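Local coordinates for protein Non-ribosomal peptide synthetase (PDB 6VTZ) that probably carries a peptide on a phosphopantetheine-bearing carrier region and releases it by nicotinamide-dependent reduction of the thioester, through a reductase domain of Rossmann type, at residues Pro312-Arg317 / Ser377-Lys382; Gln111-Glu116 / Ser383-Cys388. All coordinates share one frame; numbering follows the deposited sequence.

Contact 1 (Pro312-Arg317 / Ser377-Lys382); sequences PVKIIR and SKTPEK
Pro312 meets the carboxylate of Glu381, the two side chains crossing at a slant. The oxygen OE1 of Glu381 lies 3.2 Å from Pro312 CA and 3.5 Å from Pro312 CB; no hydrogen bond joins the pair, and the carboxylate rests on the proline by packing. Glu381 gets there by turning CG anti to its own backbone N (chi1 161°) and then bending at chi2.

Two residues on, Lys314 does most of the work. Its chain runs straight as far as CE, with CD passing 3.9 Å from Ser377 CA, and bends only at the last torsion (chi4 -46°), which swings the ammonium in among the oxygens of the loop. The strongest of its bonds within the contact goes from NZ to Pro380 O, 2.8 Å away, with the nitrogen standing above the plane of that carbonyl. Weaker bonds run from NZ to both Thr379 O and Thr379 OG1; thus the buried charge is wrapped largely by backbone carbonyls. The Thr379 hydroxyl is also bonded to Leu376 O.

Farther along, Ile316 brings CD1 to 4.5 Å from Ser377 OG, a hydroxyl bonded to Ile373 O. The loop 377-382 thereby closes over the start of strand 313-322, between helix 366-376 and strand 385-387, with Val254 of strand 252-258 against Ser377 and Phe118 of helix 115-120 against Thr379 and Pro380.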
ATOM      1  N   PRO A 312     -10.673  16.658   4.919  1.00 63.72           N
ATOM      2  CA  PRO A 312      -9.207  16.572   4.840  1.00 61.64           C
ATOM      3  C   PRO A 312      -8.786  15.127   4.602  1.00 58.61           C
ATOM      4  O   PRO A 312      -9.106  14.229   5.390  1.00 60.36           O
ATOM      5  CB  PRO A 312      -8.750  17.085   6.213  1.00 60.76           C
ATOM      6  CG  PRO A 312      -9.994  17.281   7.008  1.00 53.31           C
ATOM      7  CD  PRO A 312     -11.121  16.615   6.311  1.00 53.41           C
ATOM      8  N   VAL A 313      -8.107  14.893   3.474  1.00 57.13           N
ATOM      9  CA  VAL A 313      -7.841  13.546   2.991  1.00 54.56           C
ATOM     10  C   VAL A 313      -6.387  13.427   2.579  1.00 53.99           C
ATOM     11  O   VAL A 313      -5.686  14.416   2.343  1.00 55.68           O
ATOM     12  CB  VAL A 313      -8.747  13.139   1.800  1.00 57.36           C
ATOM     13  CG1 VAL A 313     -10.190  13.550   2.039  1.00 54.69           C
ATOM     14  CG2 VAL A 313      -8.203  13.706   0.480  1.00 54.25           C
ATOM     15  N   LYS A 314      -5.937  12.184   2.504  1.00 55.11           N
ATOM     16  CA  LYS A 314      -4.609  11.859   2.014  1.00 57.01           C
ATOM     17  C   LYS A 314      -4.732  10.554   1.247  1.00 58.22           C
ATOM     18  O   LYS A 314      -5.531   9.691   1.621  1.00 56.08           O
ATOM     19  CB  LYS A 314      -3.586  11.768   3.165  1.00 55.38           C
ATOM     20  CG  LYS A 314      -3.284  13.163   3.746  1.00 54.18           C
ATOM     21  CD  LYS A 314      -2.293  13.185   4.861  1.00 50.50           C
ATOM     22  CE  LYS A 314      -2.281  14.563   5.488  1.00 54.93           C
ATOM     23  NZ  LYS A 314      -2.251  15.632   4.461  1.00 59.98           N
ATOM     24  N   ILE A 315      -4.004  10.448   0.133  1.00 57.81           N
ATOM     25  CA  ILE A 315      -3.911   9.213  -0.639  1.00 58.32           C
ATOM     26  C   ILE A 315      -2.446   8.813  -0.703  1.00 58.11           C
ATOM     27  O   ILE A 315      -1.616   9.558  -1.238  1.00 60.57           O
ATOM     28  CB  ILE A 315      -4.501   9.367  -2.043  1.00 56.19           C
ATOM     29  CG1 ILE A 315      -6.016   9.306  -1.953  1.00 56.96           C
ATOM     30  CG2 ILE A 315      -3.990   8.259  -2.932  1.00 56.80           C
ATOM     31  CD1 ILE A 315      -6.700  10.195  -2.909  1.00 59.62           C
ATOM     32  N   ILE A 316      -2.121   7.660  -0.135  1.00 57.74           N
ATOM     33  CA  ILE A 316      -0.739   7.198  -0.061  1.00 53.86           C
ATOM     34  C   ILE A 316      -0.612   5.991  -0.979  1.00 55.46           C
ATOM     35  O   ILE A 316      -1.065   4.887  -0.650  1.00 55.12           O
ATOM     36  CB  ILE A 316      -0.335   6.870   1.375  1.00 50.42           C
ATOM     37  CG1 ILE A 316      -0.612   8.095   2.238  1.00 45.70           C
ATOM     38  CG2 ILE A 316       1.117   6.439   1.432  1.00 47.98           C
ATOM     39  CD1 ILE A 316      -0.259   7.927   3.634  1.00 46.81           C
ATOM     40  N   ARG A 317      -0.017   6.208  -2.150  1.00 55.23           N
ATOM     41  CA  ARG A 317       0.167   5.141  -3.126  1.00 54.59           C
ATOM     42  C   ARG A 317       1.398   4.325  -2.764  1.00 54.69           C
ATOM     43  O   ARG A 317       2.504   4.863  -2.714  1.00 59.13           O
ATOM     44  CB  ARG A 317       0.292   5.733  -4.524  1.00 56.81           C
ATOM     45  CG  ARG A 317      -0.990   6.418  -4.993  1.00 58.22           C
ATOM     46  CD  ARG A 317      -0.791   7.205  -6.274  1.00 57.33           C
ATOM     47  NE  ARG A 317      -2.040   7.811  -6.731  1.00 60.62           N
ATOM     48  CZ  ARG A 317      -2.118   8.829  -7.587  1.00 63.05           C
ATOM     49  NH1 ARG A 317      -1.012   9.377  -8.084  1.00 63.07           N
ATOM     50  NH2 ARG A 317      -3.303   9.312  -7.933  1.00 58.35           N
ATOM     51  N   SER A 377       0.815  11.049   7.275  1.00 59.48           N
ATOM     52  CA  SER A 377      -0.503  11.391   7.788  1.00 57.50           C
ATOM     53  C   SER A 377      -0.503  12.693   8.578  1.00 57.17           C
ATOM     54  O   SER A 377      -1.574  13.238   8.851  1.00 65.11           O
ATOM     55  CB  SER A 377      -1.015  10.250   8.659  1.00 55.57           C
ATOM     56  OG  SER A 377      -1.178   9.092   7.867  1.00 60.46           O
ATOM     57  N   LYS A 378       0.659  13.201   8.958  1.00 56.72           N
ATOM     58  CA  LYS A 378       0.746  14.432   9.721  1.00 56.99           C
ATOM     59  C   LYS A 378       1.034  15.648   8.850  1.00 59.72           C
ATOM     60  O   LYS A 378       1.108  16.760   9.378  1.00 62.52           O
ATOM     61  CB  LYS A 378       1.831  14.308  10.794  1.00 57.83           C
ATOM     62  CG  LYS A 378       1.620  13.208  11.807  1.00 58.44           C
ATOM     63  CD  LYS A 378       2.818  13.118  12.717  1.00 53.66           C
ATOM     64  CE  LYS A 378       2.899  11.756  13.363  1.00 67.70           C
ATOM     65  NZ  LYS A 378       3.523  11.857  14.705  1.00 75.73           N
ATOM     66  N   THR A 379       1.209  15.471   7.541  1.00 53.51           N
ATOM     67  CA  THR A 379       1.545  16.579   6.670  1.00 50.42           C
ATOM     68  C   THR A 379       0.361  17.548   6.534  1.00 59.77           C
ATOM     69  O   THR A 379      -0.791  17.196   6.836  1.00 56.16           O
ATOM     70  CB  THR A 379       1.971  16.043   5.307  1.00 53.66           C
ATOM     71  OG1 THR A 379       0.936  15.225   4.761  1.00 51.63           O
ATOM     72  CG2 THR A 379       3.256  15.220   5.422  1.00 52.89           C
ATOM     73  N   PRO A 380       0.619  18.781   6.085  1.00 58.42           N
ATOM     74  CA  PRO A 380      -0.458  19.782   5.993  1.00 54.95           C
ATOM     75  C   PRO A 380      -1.591  19.311   5.091  1.00 57.29           C
ATOM     76  O   PRO A 380      -1.461  18.352   4.329  1.00 59.90           O
ATOM     77  CB  PRO A 380       0.246  21.014   5.413  1.00 52.06           C
ATOM     78  CG  PRO A 380       1.674  20.832   5.738  1.00 57.74           C
ATOM     79  CD  PRO A 380       1.938  19.353   5.758  1.00 53.58           C
ATOM     80  N   GLU A 381      -2.728  20.010   5.173  1.00 62.31           N
ATOM     81  CA  GLU A 381      -3.916  19.548   4.459  1.00 61.82           C
ATOM     82  C   GLU A 381      -3.746  19.616   2.944  1.00 60.13           C
ATOM     83  O   GLU A 381      -4.233  18.735   2.225  1.00 64.82           O
ATOM     84  CB  GLU A 381      -5.153  20.338   4.876  1.00 60.73           C
ATOM     85  CG  GLU A 381      -6.287  20.206   3.842  1.00 68.41           C
ATOM     86  CD  GLU A 381      -7.679  20.129   4.460  1.00 80.68           C
ATOM     87  OE1 GLU A 381      -8.601  19.587   3.794  1.00 75.16           O
ATOM     88  OE2 GLU A 381      -7.845  20.618   5.608  1.00 85.92           O
ATOM     89  N   LYS A 382      -3.064  20.637   2.425  1.00 60.08           N
ATOM     90  CA  LYS A 382      -2.906  20.673   0.965  1.00 59.08           C
ATOM     91  C   LYS A 382      -1.965  19.600   0.431  1.00 55.97           C
ATOM     92  O   LYS A 382      -1.849  19.468  -0.789  1.00 58.52           O
ATOM     93  CB  LYS A 382      -2.421  22.043   0.507  1.00 59.04           C
ATOM     94  CG  LYS A 382      -3.539  23.065   0.418  1.00 61.82           C
ATOM     95  CD  LYS A 382      -2.993  24.404  -0.003  1.00 62.72           C
ATOM     96  CE  LYS A 382      -3.896  25.531   0.440  1.00 65.18           C
ATOM     97  NZ  LYS A 382      -3.110  26.796   0.572  1.00 70.98           N
TER

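Contact 2 (Gln111-Glu116 / Ser383-Cys388); sequences QENTWE and SRVFHC
The side-chain amide nitrogen of Asn113 is held by two carbonyls: Asn113 ND2 donates to Val385 O at 3.0 Å and, more weakly, to Glu279 O. The first bond is well formed, nearly straight at the hydrogen (159°), with the donor on a lone pair of Val385 O in the carbonyl plane and the acceptor close to the plane of the amide. With chi1 at 178° the Asn113 side chain stretches straight away from its own N, toward the strand. OD1 of the same amide comes 3.8 Å from Ser383 CA, and ND2 3.6 Å from Val385 CB.

One residue earlier, Glu112 pairs with Arg384 in a salt bridge, OE1 to NH1 at 3.1 Å. The oxygen sits at the edge of the guanidinium, almost in its plane, but is itself approached on the anti side of the carboxylate, and the two flat groups are twisted 32° apart. The long chain of Arg384, extended from CG to NE and packed against Leu109, carries the charge out to meet the acid.

Asn113 is the centre of an inverse gamma turn, and its O accepts bonds from Arg280 and Gln457. Directly after it, Thr114 serves as N-cap of helix 115-120, its OG1 bonded to Asn117 N. While Arg384, Phe386 and Cys388 bond to strand 313-322, Val385 O faces the other way; the amide therefore binds the edge of strand 385-387 away from strand 313-322, in a largely parallel sheet consistent with the NADP-binding Rossmann fold of this reductase family.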
ATOM      1  N   GLN A 111      -3.401  20.389  -7.701  1.00 67.11           N
ATOM      2  CA  GLN A 111      -2.398  21.412  -8.013  1.00 69.65           C
ATOM      3  C   GLN A 111      -1.876  22.136  -6.774  1.00 67.19           C
ATOM      4  O   GLN A 111      -0.836  22.800  -6.857  1.00 65.84           O
ATOM      5  CB  GLN A 111      -2.953  22.442  -9.004  1.00 66.18           C
ATOM      6  CG  GLN A 111      -3.155  21.922 -10.441  1.00 67.19           C
ATOM      7  CD  GLN A 111      -2.009  21.049 -10.938  1.00 70.43           C
ATOM      8  OE1 GLN A 111      -0.864  21.503 -11.034  1.00 71.06           O
ATOM      9  NE2 GLN A 111      -2.317  19.782 -11.256  1.00 70.76           N
ATOM     10  N   GLU A 112      -2.561  22.022  -5.635  1.00 65.95           N
ATOM     11  CA  GLU A 112      -2.034  22.545  -4.378  1.00 64.43           C
ATOM     12  C   GLU A 112      -0.994  21.628  -3.737  1.00 64.55           C
ATOM     13  O   GLU A 112      -0.386  22.015  -2.734  1.00 63.76           O
ATOM     14  CB  GLU A 112      -3.168  22.779  -3.381  1.00 59.79           C
ATOM     15  CG  GLU A 112      -4.429  23.314  -3.997  1.00 60.18           C
ATOM     16  CD  GLU A 112      -5.490  23.633  -2.958  1.00 71.12           C
ATOM     17  OE1 GLU A 112      -5.679  22.836  -2.000  1.00 69.03           O
ATOM     18  OE2 GLU A 112      -6.139  24.695  -3.102  1.00 76.36           O
ATOM     19  N   ASN A 113      -0.778  20.432  -4.281  1.00 62.87           N
ATOM     20  CA  ASN A 113       0.081  19.434  -3.650  1.00 59.30           C
ATOM     21  C   ASN A 113       1.512  19.644  -4.153  1.00 62.41           C
ATOM     22  O   ASN A 113       2.066  18.879  -4.948  1.00 56.82           O
ATOM     23  CB  ASN A 113      -0.452  18.032  -3.932  1.00 61.28           C
ATOM     24  CG  ASN A 113       0.413  16.929  -3.345  1.00 60.97           C
ATOM     25  OD1 ASN A 113       1.268  17.161  -2.483  1.00 58.62           O
ATOM     26  ND2 ASN A 113       0.182  15.708  -3.813  1.00 59.79           N
ATOM     27  N   THR A 114       2.103  20.724  -3.646  1.00 60.67           N
ATOM     28  CA  THR A 114       3.444  21.155  -3.988  1.00 60.29           C
ATOM     29  C   THR A 114       4.345  21.174  -2.761  1.00 60.61           C
ATOM     30  O   THR A 114       3.892  21.196  -1.613  1.00 58.51           O
ATOM     31  CB  THR A 114       3.428  22.558  -4.592  1.00 63.89           C
ATOM     32  OG1 THR A 114       2.957  23.500  -3.604  1.00 63.17           O
ATOM     33  CG2 THR A 114       2.561  22.596  -5.846  1.00 55.99           C
ATOM     34  N   TRP A 115       5.646  21.211  -3.029  1.00 64.77           N
ATOM     35  CA  TRP A 115       6.615  21.351  -1.950  1.00 64.16           C
ATOM     36  C   TRP A 115       6.407  22.646  -1.155  1.00 64.04           C
ATOM     37  O   TRP A 115       6.531  22.650   0.077  1.00 66.66           O
ATOM     38  CB  TRP A 115       8.036  21.291  -2.514  1.00 60.19           C
ATOM     39  CG  TRP A 115       8.989  21.669  -1.490  1.00 57.70           C
ATOM     40  CD1 TRP A 115       9.463  22.921  -1.234  1.00 56.25           C
ATOM     41  CD2 TRP A 115       9.550  20.809  -0.493  1.00 60.17           C
ATOM     42  NE1 TRP A 115      10.303  22.892  -0.136  1.00 60.00           N
ATOM     43  CE2 TRP A 115      10.377  21.607   0.332  1.00 58.58           C
ATOM     44  CE3 TRP A 115       9.447  19.441  -0.226  1.00 56.54           C
ATOM     45  CZ2 TRP A 115      11.093  21.081   1.402  1.00 55.93           C
ATOM     46  CZ3 TRP A 115      10.168  18.916   0.838  1.00 58.41           C
ATOM     47  CH2 TRP A 115      10.984  19.732   1.634  1.00 56.58           C
ATOM     48  N   GLU A 116       6.133  23.767  -1.833  1.00 66.10           N
ATOM     49  CA  GLU A 116       5.969  25.016  -1.089  1.00 65.83           C
ATOM     50  C   GLU A 116       4.826  24.890  -0.099  1.00 65.66           C
ATOM     51  O   GLU A 116       4.924  25.356   1.045  1.00 68.49           O
ATOM     52  CB  GLU A 116       5.737  26.207  -2.028  1.00 59.76           C
ATOM     53  N   SER A 383      -1.298  18.835   1.300  1.00 57.48           N
ATOM     54  CA  SER A 383      -0.411  17.741   0.896  1.00 56.52           C
ATOM     55  C   SER A 383      -1.244  16.473   0.856  1.00 56.77           C
ATOM     56  O   SER A 383      -1.364  15.762   1.851  1.00 61.02           O
ATOM     57  CB  SER A 383       0.757  17.605   1.869  1.00 56.52           C
ATOM     58  OG  SER A 383       1.350  18.869   2.137  1.00 56.50           O
ATOM     59  N   ARG A 384      -1.841  16.176  -0.297  1.00 55.97           N
ATOM     60  CA  ARG A 384      -2.904  15.174  -0.335  1.00 55.59           C
ATOM     61  C   ARG A 384      -2.500  13.827  -0.915  1.00 55.17           C
ATOM     62  O   ARG A 384      -3.105  12.818  -0.558  1.00 57.77           O
ATOM     63  CB  ARG A 384      -4.108  15.695  -1.126  1.00 53.18           C
ATOM     64  CG  ARG A 384      -4.890  16.767  -0.429  1.00 52.83           C
ATOM     65  CD  ARG A 384      -6.208  17.066  -1.150  1.00 52.02           C
ATOM     66  NE  ARG A 384      -6.921  18.162  -0.498  1.00 54.60           N
ATOM     67  CZ  ARG A 384      -6.648  19.440  -0.721  1.00 54.92           C
ATOM     68  NH1 ARG A 384      -5.688  19.771  -1.580  1.00 63.19           N
ATOM     69  NH2 ARG A 384      -7.316  20.379  -0.092  1.00 54.34           N
ATOM     70  N   VAL A 385      -1.528  13.771  -1.814  1.00 54.70           N
ATOM     71  CA  VAL A 385      -1.189  12.537  -2.505  1.00 57.36           C
ATOM     72  C   VAL A 385       0.304  12.281  -2.359  1.00 55.84           C
ATOM     73  O   VAL A 385       1.111  13.204  -2.501  1.00 53.18           O
ATOM     74  CB  VAL A 385      -1.594  12.600  -3.990  1.00 56.26           C
ATOM     75  CG1 VAL A 385      -1.209  11.289  -4.716  1.00 55.82           C
ATOM     76  CG2 VAL A 385      -3.064  12.909  -4.122  1.00 46.95           C
ATOM     77  N   PHE A 386       0.667  11.023  -2.080  1.00 55.38           N
ATOM     78  CA  PHE A 386       2.048  10.635  -1.837  1.00 54.04           C
ATOM     79  C   PHE A 386       2.359   9.337  -2.564  1.00 59.42           C
ATOM     80  O   PHE A 386       1.485   8.491  -2.792  1.00 59.14           O
ATOM     81  CB  PHE A 386       2.353  10.466  -0.344  1.00 51.71           C
ATOM     82  CG  PHE A 386       2.154  11.724   0.451  1.00 58.52           C
ATOM     83  CD1 PHE A 386       3.116  12.732   0.436  1.00 55.56           C
ATOM     84  CD2 PHE A 386       0.993  11.915   1.195  1.00 56.65           C
ATOM     85  CE1 PHE A 386       2.939  13.908   1.156  1.00 56.17           C
ATOM     86  CE2 PHE A 386       0.801  13.076   1.919  1.00 55.68           C
ATOM     87  CZ  PHE A 386       1.780  14.081   1.902  1.00 58.70           C
ATOM     88  N   HIS A 387       3.624   9.201  -2.940  1.00 59.25           N
ATOM     89  CA  HIS A 387       4.135   8.019  -3.615  1.00 57.50           C
ATOM     90  C   HIS A 387       5.145   7.429  -2.640  1.00 59.34           C
ATOM     91  O   HIS A 387       6.308   7.828  -2.613  1.00 60.38           O
ATOM     92  CB  HIS A 387       4.730   8.366  -4.960  1.00 56.69           C
ATOM     93  CG  HIS A 387       3.707   8.754  -5.982  1.00 59.54           C
ATOM     94  ND1 HIS A 387       4.038   9.099  -7.275  1.00 66.83           N
ATOM     95  CD2 HIS A 387       2.355   8.835  -5.904  1.00 60.46           C
ATOM     96  CE1 HIS A 387       2.932   9.378  -7.949  1.00 68.15           C
ATOM     97  NE2 HIS A 387       1.897   9.226  -7.140  1.00 60.14           N
ATOM     98  N   CYS A 388       4.673   6.498  -1.815  1.00 60.39           N
ATOM     99  CA  CYS A 388       5.377   6.036  -0.624  1.00 57.65           C
ATOM    100  C   CYS A 388       5.943   4.653  -0.918  1.00 59.82           C
ATOM    101  O   CYS A 388       5.341   3.625  -0.590  1.00 62.25           O
ATOM    102  CB  CYS A 388       4.429   6.043   0.560  1.00 53.55           C
ATOM    103  SG  CYS A 388       5.090   5.436   2.117  1.00 60.21           S
TER

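Contact 1 is nested within the chain loop that contact 2 closes, and their centres are about 8 Å apart. Segments 377-382 and 383-388 are continuous, so one run of chain first crosses the start of strand 313-322 and then lies parallel beside it. Two probable hydrogen bonds join the contacts: Ile315 N to Arg384 O at 2.6 Å, the sheet pairing itself, and Lys314 NZ to Ser383 O at 2.8 Å. Phe386 CZ packs 3.2 Å from Thr379 OG1, and Lys382 CG rests near Glu112 OE1. Strand 385-387 thus pairs with strand 313-322 on one edge, while on the other segment 111-116 supplies a single side-chain bond and Thr458 binds His387 N.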